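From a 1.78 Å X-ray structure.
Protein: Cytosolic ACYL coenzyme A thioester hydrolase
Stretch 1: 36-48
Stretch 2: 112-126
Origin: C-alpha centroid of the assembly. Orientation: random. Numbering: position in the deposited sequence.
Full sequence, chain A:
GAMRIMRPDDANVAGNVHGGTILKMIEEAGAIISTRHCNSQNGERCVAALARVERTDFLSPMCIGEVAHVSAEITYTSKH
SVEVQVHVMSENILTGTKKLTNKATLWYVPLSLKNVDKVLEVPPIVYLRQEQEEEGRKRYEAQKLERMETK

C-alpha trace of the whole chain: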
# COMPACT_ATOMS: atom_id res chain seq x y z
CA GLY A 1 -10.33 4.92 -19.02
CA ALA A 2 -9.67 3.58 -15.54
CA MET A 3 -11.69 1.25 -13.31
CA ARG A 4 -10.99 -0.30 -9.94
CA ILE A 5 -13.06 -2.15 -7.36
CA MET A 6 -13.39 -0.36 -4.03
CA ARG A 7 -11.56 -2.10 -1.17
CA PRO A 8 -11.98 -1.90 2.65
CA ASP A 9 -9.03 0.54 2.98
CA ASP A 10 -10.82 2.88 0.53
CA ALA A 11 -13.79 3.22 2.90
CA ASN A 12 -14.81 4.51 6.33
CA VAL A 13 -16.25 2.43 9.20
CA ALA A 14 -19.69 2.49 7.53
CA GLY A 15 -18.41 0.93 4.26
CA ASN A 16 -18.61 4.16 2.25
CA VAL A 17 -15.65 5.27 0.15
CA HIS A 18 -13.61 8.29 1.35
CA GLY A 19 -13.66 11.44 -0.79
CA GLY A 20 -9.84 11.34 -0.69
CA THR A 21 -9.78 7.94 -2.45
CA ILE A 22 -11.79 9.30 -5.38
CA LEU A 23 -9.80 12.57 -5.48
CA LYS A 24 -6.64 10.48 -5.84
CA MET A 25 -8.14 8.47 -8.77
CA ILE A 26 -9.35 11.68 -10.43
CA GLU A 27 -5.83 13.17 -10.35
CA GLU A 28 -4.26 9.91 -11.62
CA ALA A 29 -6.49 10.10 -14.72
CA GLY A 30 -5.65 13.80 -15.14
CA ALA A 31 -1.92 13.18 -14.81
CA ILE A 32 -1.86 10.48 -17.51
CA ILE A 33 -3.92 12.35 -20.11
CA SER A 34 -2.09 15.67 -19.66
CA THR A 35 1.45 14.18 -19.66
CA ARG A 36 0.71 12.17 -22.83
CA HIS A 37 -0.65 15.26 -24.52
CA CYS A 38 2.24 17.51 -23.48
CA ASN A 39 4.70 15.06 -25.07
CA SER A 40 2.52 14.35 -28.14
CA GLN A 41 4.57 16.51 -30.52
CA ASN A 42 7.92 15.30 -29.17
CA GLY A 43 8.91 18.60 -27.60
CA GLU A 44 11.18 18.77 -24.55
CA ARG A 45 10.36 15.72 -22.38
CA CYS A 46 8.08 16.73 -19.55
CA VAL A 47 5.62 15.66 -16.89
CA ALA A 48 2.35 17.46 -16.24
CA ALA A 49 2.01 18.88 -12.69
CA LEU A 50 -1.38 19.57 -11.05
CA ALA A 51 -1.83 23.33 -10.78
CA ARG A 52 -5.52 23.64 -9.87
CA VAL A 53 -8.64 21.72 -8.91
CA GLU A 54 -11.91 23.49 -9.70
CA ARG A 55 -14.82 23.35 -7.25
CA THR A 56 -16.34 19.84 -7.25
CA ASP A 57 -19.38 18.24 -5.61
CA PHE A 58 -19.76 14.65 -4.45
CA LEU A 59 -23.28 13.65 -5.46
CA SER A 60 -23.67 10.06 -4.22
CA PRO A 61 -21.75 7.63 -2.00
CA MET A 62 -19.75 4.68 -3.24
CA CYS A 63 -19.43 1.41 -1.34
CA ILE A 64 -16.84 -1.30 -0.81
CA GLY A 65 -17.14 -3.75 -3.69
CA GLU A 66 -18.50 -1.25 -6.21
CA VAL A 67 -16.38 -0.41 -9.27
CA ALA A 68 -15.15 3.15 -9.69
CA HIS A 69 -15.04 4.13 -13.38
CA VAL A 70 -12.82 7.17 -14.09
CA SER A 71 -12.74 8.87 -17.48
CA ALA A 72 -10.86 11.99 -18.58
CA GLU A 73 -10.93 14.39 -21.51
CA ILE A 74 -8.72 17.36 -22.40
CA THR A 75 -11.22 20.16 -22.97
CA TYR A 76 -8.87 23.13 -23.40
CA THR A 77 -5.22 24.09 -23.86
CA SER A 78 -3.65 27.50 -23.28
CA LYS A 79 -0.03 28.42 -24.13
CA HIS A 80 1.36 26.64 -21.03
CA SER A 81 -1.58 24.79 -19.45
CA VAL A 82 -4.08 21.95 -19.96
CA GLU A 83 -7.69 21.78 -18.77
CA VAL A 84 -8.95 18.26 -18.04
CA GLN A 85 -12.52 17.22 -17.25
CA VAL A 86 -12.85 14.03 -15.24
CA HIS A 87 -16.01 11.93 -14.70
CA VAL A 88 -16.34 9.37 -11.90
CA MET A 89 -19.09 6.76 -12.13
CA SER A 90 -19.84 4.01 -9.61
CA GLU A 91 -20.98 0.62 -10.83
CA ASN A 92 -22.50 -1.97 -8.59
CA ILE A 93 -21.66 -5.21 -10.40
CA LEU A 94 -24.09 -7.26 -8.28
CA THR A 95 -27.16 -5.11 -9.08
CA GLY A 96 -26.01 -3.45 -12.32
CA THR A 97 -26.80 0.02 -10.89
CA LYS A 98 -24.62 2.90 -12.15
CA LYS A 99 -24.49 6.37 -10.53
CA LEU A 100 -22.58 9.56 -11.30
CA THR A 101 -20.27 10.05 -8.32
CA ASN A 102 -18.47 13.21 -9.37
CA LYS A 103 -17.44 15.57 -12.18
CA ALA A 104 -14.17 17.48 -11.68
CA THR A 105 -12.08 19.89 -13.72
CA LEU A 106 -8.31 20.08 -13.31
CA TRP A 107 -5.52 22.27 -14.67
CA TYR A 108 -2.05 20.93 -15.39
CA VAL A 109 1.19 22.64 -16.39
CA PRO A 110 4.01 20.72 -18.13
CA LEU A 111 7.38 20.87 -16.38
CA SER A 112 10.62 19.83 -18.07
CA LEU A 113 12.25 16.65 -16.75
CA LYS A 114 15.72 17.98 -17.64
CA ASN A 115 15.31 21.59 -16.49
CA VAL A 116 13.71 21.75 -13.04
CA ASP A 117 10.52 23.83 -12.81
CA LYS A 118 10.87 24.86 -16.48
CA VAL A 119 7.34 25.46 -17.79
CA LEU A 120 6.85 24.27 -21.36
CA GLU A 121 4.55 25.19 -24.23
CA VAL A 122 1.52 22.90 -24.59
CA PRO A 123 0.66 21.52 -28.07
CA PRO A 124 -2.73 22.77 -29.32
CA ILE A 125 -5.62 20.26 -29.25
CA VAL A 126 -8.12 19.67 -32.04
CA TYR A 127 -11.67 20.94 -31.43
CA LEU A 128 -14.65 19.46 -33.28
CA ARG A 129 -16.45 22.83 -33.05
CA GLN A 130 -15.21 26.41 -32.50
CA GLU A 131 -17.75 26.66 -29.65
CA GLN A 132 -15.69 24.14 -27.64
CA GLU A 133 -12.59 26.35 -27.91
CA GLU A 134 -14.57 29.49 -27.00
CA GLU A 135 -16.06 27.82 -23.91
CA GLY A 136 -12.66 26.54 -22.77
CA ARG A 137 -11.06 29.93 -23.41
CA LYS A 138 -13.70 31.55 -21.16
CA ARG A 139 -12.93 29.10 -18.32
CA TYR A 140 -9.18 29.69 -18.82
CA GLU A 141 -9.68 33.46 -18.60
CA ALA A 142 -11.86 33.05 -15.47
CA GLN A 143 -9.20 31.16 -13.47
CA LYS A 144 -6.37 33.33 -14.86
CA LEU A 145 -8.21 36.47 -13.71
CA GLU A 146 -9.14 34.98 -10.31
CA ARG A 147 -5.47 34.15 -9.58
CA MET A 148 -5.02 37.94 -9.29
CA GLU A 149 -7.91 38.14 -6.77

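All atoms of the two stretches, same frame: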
# COMPACT_ATOMS: atom_id res chain seq x y z
N ARG A 36 0.70 12.70 -21.47
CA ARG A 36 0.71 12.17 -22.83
C ARG A 36 0.56 13.30 -23.85
O ARG A 36 1.33 13.41 -24.81
CB ARG A 36 -0.42 11.15 -23.02
CG ARG A 36 -0.38 10.47 -24.39
CD ARG A 36 -1.69 9.81 -24.75
NE ARG A 36 -1.99 8.64 -23.92
CZ ARG A 36 -2.92 8.60 -22.96
NH1 ARG A 36 -3.65 9.68 -22.68
NH2 ARG A 36 -3.11 7.48 -22.27
N HIS A 37 -0.43 14.16 -23.61
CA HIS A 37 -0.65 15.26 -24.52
C HIS A 37 0.53 16.21 -24.63
O HIS A 37 0.89 16.65 -25.73
CB HIS A 37 -1.89 16.06 -24.16
CG HIS A 37 -2.11 17.20 -25.09
ND1 HIS A 37 -1.77 18.49 -24.77
CD2 HIS A 37 -2.51 17.21 -26.38
CE1 HIS A 37 -2.01 19.27 -25.81
NE2 HIS A 37 -2.45 18.52 -26.80
N CYS A 38 1.14 16.55 -23.49
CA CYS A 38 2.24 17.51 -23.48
C CYS A 38 3.53 17.01 -24.15
O CYS A 38 4.41 17.81 -24.50
CB CYS A 38 2.49 18.02 -22.06
SG CYS A 38 1.16 19.11 -21.50
N ASN A 39 3.61 15.69 -24.33
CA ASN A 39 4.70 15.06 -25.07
C ASN A 39 4.33 14.60 -26.49
O ASN A 39 5.16 14.00 -27.20
CB ASN A 39 5.25 13.88 -24.26
CG ASN A 39 5.95 14.32 -22.99
OD1 ASN A 39 7.07 14.83 -23.03
ND2 ASN A 39 5.29 14.13 -21.86
N SER A 40 3.11 14.91 -26.91
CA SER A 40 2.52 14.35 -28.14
C SER A 40 3.13 14.90 -29.43
O SER A 40 2.91 14.35 -30.52
CB SER A 40 1.00 14.55 -28.15
OG SER A 40 0.68 15.92 -28.37
N GLN A 41 3.90 15.97 -29.33
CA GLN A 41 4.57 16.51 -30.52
C GLN A 41 6.08 16.40 -30.40
O GLN A 41 6.83 17.02 -31.16
CB GLN A 41 4.11 17.95 -30.80
CG GLN A 41 2.63 18.05 -31.18
CD GLN A 41 2.28 17.25 -32.45
OE1 GLN A 41 1.33 16.46 -32.46
NE2 GLN A 41 3.04 17.47 -33.52
N ASN A 42 6.51 15.56 -29.45
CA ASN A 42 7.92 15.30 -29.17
C ASN A 42 8.74 16.56 -28.92
O ASN A 42 9.86 16.71 -29.41
CB ASN A 42 8.55 14.41 -30.25
CG ASN A 42 7.95 13.01 -30.29
OD1 ASN A 42 7.52 12.47 -29.26
ND2 ASN A 42 7.91 12.42 -31.48
N GLY A 43 8.17 17.46 -28.13
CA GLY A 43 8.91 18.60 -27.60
C GLY A 43 9.81 18.13 -26.47
O GLY A 43 9.99 16.93 -26.26
N GLU A 44 10.37 19.08 -25.73
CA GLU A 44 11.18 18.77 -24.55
C GLU A 44 10.39 17.82 -23.63
O GLU A 44 9.22 18.08 -23.34
CB GLU A 44 11.56 20.07 -23.83
CG GLU A 44 12.50 19.90 -22.66
CD GLU A 44 13.07 21.23 -22.18
OE1 GLU A 44 13.04 22.21 -22.94
OE2 GLU A 44 13.54 21.29 -21.02
N ARG A 45 11.02 16.72 -23.22
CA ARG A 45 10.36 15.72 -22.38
C ARG A 45 9.92 16.35 -21.07
O ARG A 45 10.67 17.09 -20.43
CB ARG A 45 11.26 14.50 -22.12
CG ARG A 45 11.67 13.74 -23.38
CD ARG A 45 10.50 13.40 -24.29
NE ARG A 45 10.85 12.34 -25.24
CZ ARG A 45 10.23 12.13 -26.40
NH1 ARG A 45 9.23 12.91 -26.79
NH2 ARG A 45 10.63 11.13 -27.19
N CYS A 46 8.68 16.07 -20.70
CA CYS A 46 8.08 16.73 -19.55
C CYS A 46 7.08 15.84 -18.83
O CYS A 46 6.67 14.79 -19.35
CB CYS A 46 7.39 18.02 -20.01
SG CYS A 46 6.05 17.74 -21.18
N VAL A 47 6.71 16.28 -17.63
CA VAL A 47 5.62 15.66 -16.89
C VAL A 47 4.66 16.76 -16.47
O VAL A 47 5.08 17.83 -16.02
CB VAL A 47 6.12 14.87 -15.67
CG1 VAL A 47 4.95 14.36 -14.84
CG2 VAL A 47 6.98 13.70 -16.12
N ALA A 48 3.37 16.49 -16.62
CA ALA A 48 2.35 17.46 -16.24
C ALA A 48 2.19 17.48 -14.72
O ALA A 48 2.03 16.43 -14.10
CB ALA A 48 1.04 17.10 -16.91
N SER A 112 9.50 20.56 -17.50
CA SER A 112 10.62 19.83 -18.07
C SER A 112 11.22 18.82 -17.07
O SER A 112 11.34 19.11 -15.87
CB SER A 112 11.70 20.80 -18.54
OG SER A 112 12.84 20.11 -19.04
N LEU A 113 11.56 17.64 -17.57
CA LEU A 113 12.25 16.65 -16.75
C LEU A 113 13.72 17.02 -16.57
O LEU A 113 14.31 16.77 -15.52
CB LEU A 113 12.11 15.26 -17.38
CG LEU A 113 10.72 14.62 -17.25
CD1 LEU A 113 10.56 13.49 -18.27
CD2 LEU A 113 10.49 14.11 -15.83
N LYS A 114 14.30 17.61 -17.61
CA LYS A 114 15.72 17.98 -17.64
C LYS A 114 15.97 19.26 -16.85
O LYS A 114 16.93 19.35 -16.05
CB LYS A 114 16.17 18.15 -19.09
CG LYS A 114 17.66 18.42 -19.31
CD LYS A 114 18.10 17.86 -20.66
CE LYS A 114 18.09 16.32 -20.66
NZ LYS A 114 17.64 15.74 -21.96
N ASN A 115 15.13 20.26 -17.07
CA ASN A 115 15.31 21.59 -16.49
C ASN A 115 14.27 21.83 -15.40
O ASN A 115 13.09 22.04 -15.71
CB ASN A 115 15.20 22.65 -17.59
CG ASN A 115 16.26 22.49 -18.66
OD1 ASN A 115 17.46 22.54 -18.38
ND2 ASN A 115 15.82 22.30 -19.90
N VAL A 116 14.69 21.79 -14.14
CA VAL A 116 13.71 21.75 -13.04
C VAL A 116 12.86 23.02 -12.96
O VAL A 116 13.36 24.15 -13.00
CB VAL A 116 14.31 21.36 -11.65
CG1 VAL A 116 15.51 20.40 -11.78
CG2 VAL A 116 14.63 22.57 -10.80
N ASP A 117 11.55 22.78 -12.85
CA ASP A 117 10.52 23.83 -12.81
C ASP A 117 10.44 24.69 -14.08
O ASP A 117 9.83 25.76 -14.07
CB ASP A 117 10.67 24.71 -11.55
CG ASP A 117 10.35 23.96 -10.26
OD1 ASP A 117 9.50 23.04 -10.28
OD2 ASP A 117 10.96 24.29 -9.22
N LYS A 118 11.03 24.21 -15.18
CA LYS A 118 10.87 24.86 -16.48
C LYS A 118 9.50 24.54 -17.06
O LYS A 118 9.21 23.39 -17.37
CB LYS A 118 11.95 24.46 -17.48
CG LYS A 118 11.87 25.25 -18.79
CD LYS A 118 12.73 24.64 -19.89
CE LYS A 118 12.70 25.50 -21.14
NZ LYS A 118 13.48 24.89 -22.25
N VAL A 119 8.69 25.58 -17.22
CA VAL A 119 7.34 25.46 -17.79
C VAL A 119 7.45 25.42 -19.31
O VAL A 119 8.14 26.26 -19.93
CB VAL A 119 6.47 26.66 -17.34
CG1 VAL A 119 5.15 26.72 -18.13
CG2 VAL A 119 6.21 26.62 -15.84
N LEU A 120 6.77 24.45 -19.92
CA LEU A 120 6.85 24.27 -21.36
C LEU A 120 5.57 24.67 -22.08
O LEU A 120 4.50 24.76 -21.47
CB LEU A 120 7.19 22.81 -21.70
CG LEU A 120 8.50 22.27 -21.11
CD1 LEU A 120 8.66 20.83 -21.51
CD2 LEU A 120 9.70 23.09 -21.56
N GLU A 121 5.69 24.93 -23.38
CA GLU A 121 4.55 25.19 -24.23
C GLU A 121 3.76 23.91 -24.48
O GLU A 121 4.33 22.84 -24.73
CB GLU A 121 4.99 25.82 -25.56
CG GLU A 121 5.51 27.25 -25.40
CD GLU A 121 6.03 27.88 -26.69
OE1 GLU A 121 6.02 27.20 -27.75
OE2 GLU A 121 6.45 29.05 -26.64
N VAL A 122 2.44 24.02 -24.39
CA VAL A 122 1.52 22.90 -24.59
C VAL A 122 1.12 22.84 -26.08
O VAL A 122 0.77 23.86 -26.66
CB VAL A 122 0.25 23.07 -23.72
CG1 VAL A 122 -0.79 22.02 -24.05
CG2 VAL A 122 0.61 22.99 -22.23
N PRO A 123 1.18 21.64 -26.69
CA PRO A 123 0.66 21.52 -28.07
C PRO A 123 -0.84 21.84 -28.13
O PRO A 123 -1.58 21.48 -27.23
CB PRO A 123 0.90 20.04 -28.42
CG PRO A 123 1.89 19.53 -27.42
CD PRO A 123 1.74 20.37 -26.19
N PRO A 124 -1.28 22.57 -29.17
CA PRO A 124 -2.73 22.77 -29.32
C PRO A 124 -3.50 21.45 -29.52
O PRO A 124 -2.98 20.52 -30.12
CB PRO A 124 -2.84 23.66 -30.56
CG PRO A 124 -1.52 24.37 -30.62
CD PRO A 124 -0.52 23.32 -30.19
N ILE A 125 -4.72 21.38 -28.98
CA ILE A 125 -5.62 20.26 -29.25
C ILE A 125 -6.54 20.54 -30.43
O ILE A 125 -6.74 21.70 -30.80
CB ILE A 125 -6.50 19.86 -28.03
CG1 ILE A 125 -7.27 21.07 -27.47
CG2 ILE A 125 -5.65 19.17 -26.97
CD1 ILE A 125 -8.50 20.68 -26.62
N VAL A 126 -7.10 19.49 -31.02
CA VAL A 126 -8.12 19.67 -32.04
C VAL A 126 -9.50 19.81 -31.37
O VAL A 126 -9.82 19.08 -30.42
CB VAL A 126 -8.08 18.55 -33.14
CG1 VAL A 126 -8.55 17.19 -32.60
CG2 VAL A 126 -8.90 18.95 -34.36
O HOH W 1 3.93 20.52 -23.38
O HOH W 2 13.41 17.11 -20.54

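Segments remote in sequence often join by a simple rule: apolar side chains fill the middle of the contact, and polar groups bond across its edge. The contact between residues 36-48 and 112-126 of this thioester hydrolase, which buries 697 Å² counted over both sides, is a compact example. Leu-120 points toward the first stretch, and its CD1 lies 3.4 Å from Cys-46 CB and 3.4 Å from Glu-44 O, so one methyl packs against both side chain and backbone. Apart from this cluster, Val-47 CG2 meets Leu-113 CD2 at 3.5 Å. A second apolar patch forms around Cys-38 and Pro-123: Cys-38 SG approaches Val-122 CG2 at 4.0 Å, while the ring of Pro-123 places CD 4.0 Å from Cys-38 CA and CB 3.8 Å from Gln-41 CG.

The backbones also pair. Cys-46 and Ser-112 form an antiparallel, non-hydrogen-bonded bridge pair with CA atoms 4.3 Å apart and side chains that diverge. Beside it, Leu-113 N donates to Arg-45 O over 3.0 Å, nearly straight at 174°. Arg-45 O also accepts from a water, at 2.7 Å, which in turn accepts from Lys-114 N at 3.1 Å. Another water donates to Cys-38 O (3.0 Å) and Glu-121 O (2.7 Å), bridging carbonyls that cannot bond to each other.

At the polar edge, the extended side chain of Glu-44 (chi1 and chi2 both t) gathers three partners. Its OE1 forms a salt bridge with Lys-118 NZ at 2.8 Å; its OE2 accepts from Asn-115 ND2 at 2.7 Å and from Ser-112 OG at a very short 2.4 Å. Ser-112 OG also accepts from Asn-115 N at 3.0 Å, so the carboxylate engages a loop already braced internally, whose type II turn runs from Asn-115 to Lys-118.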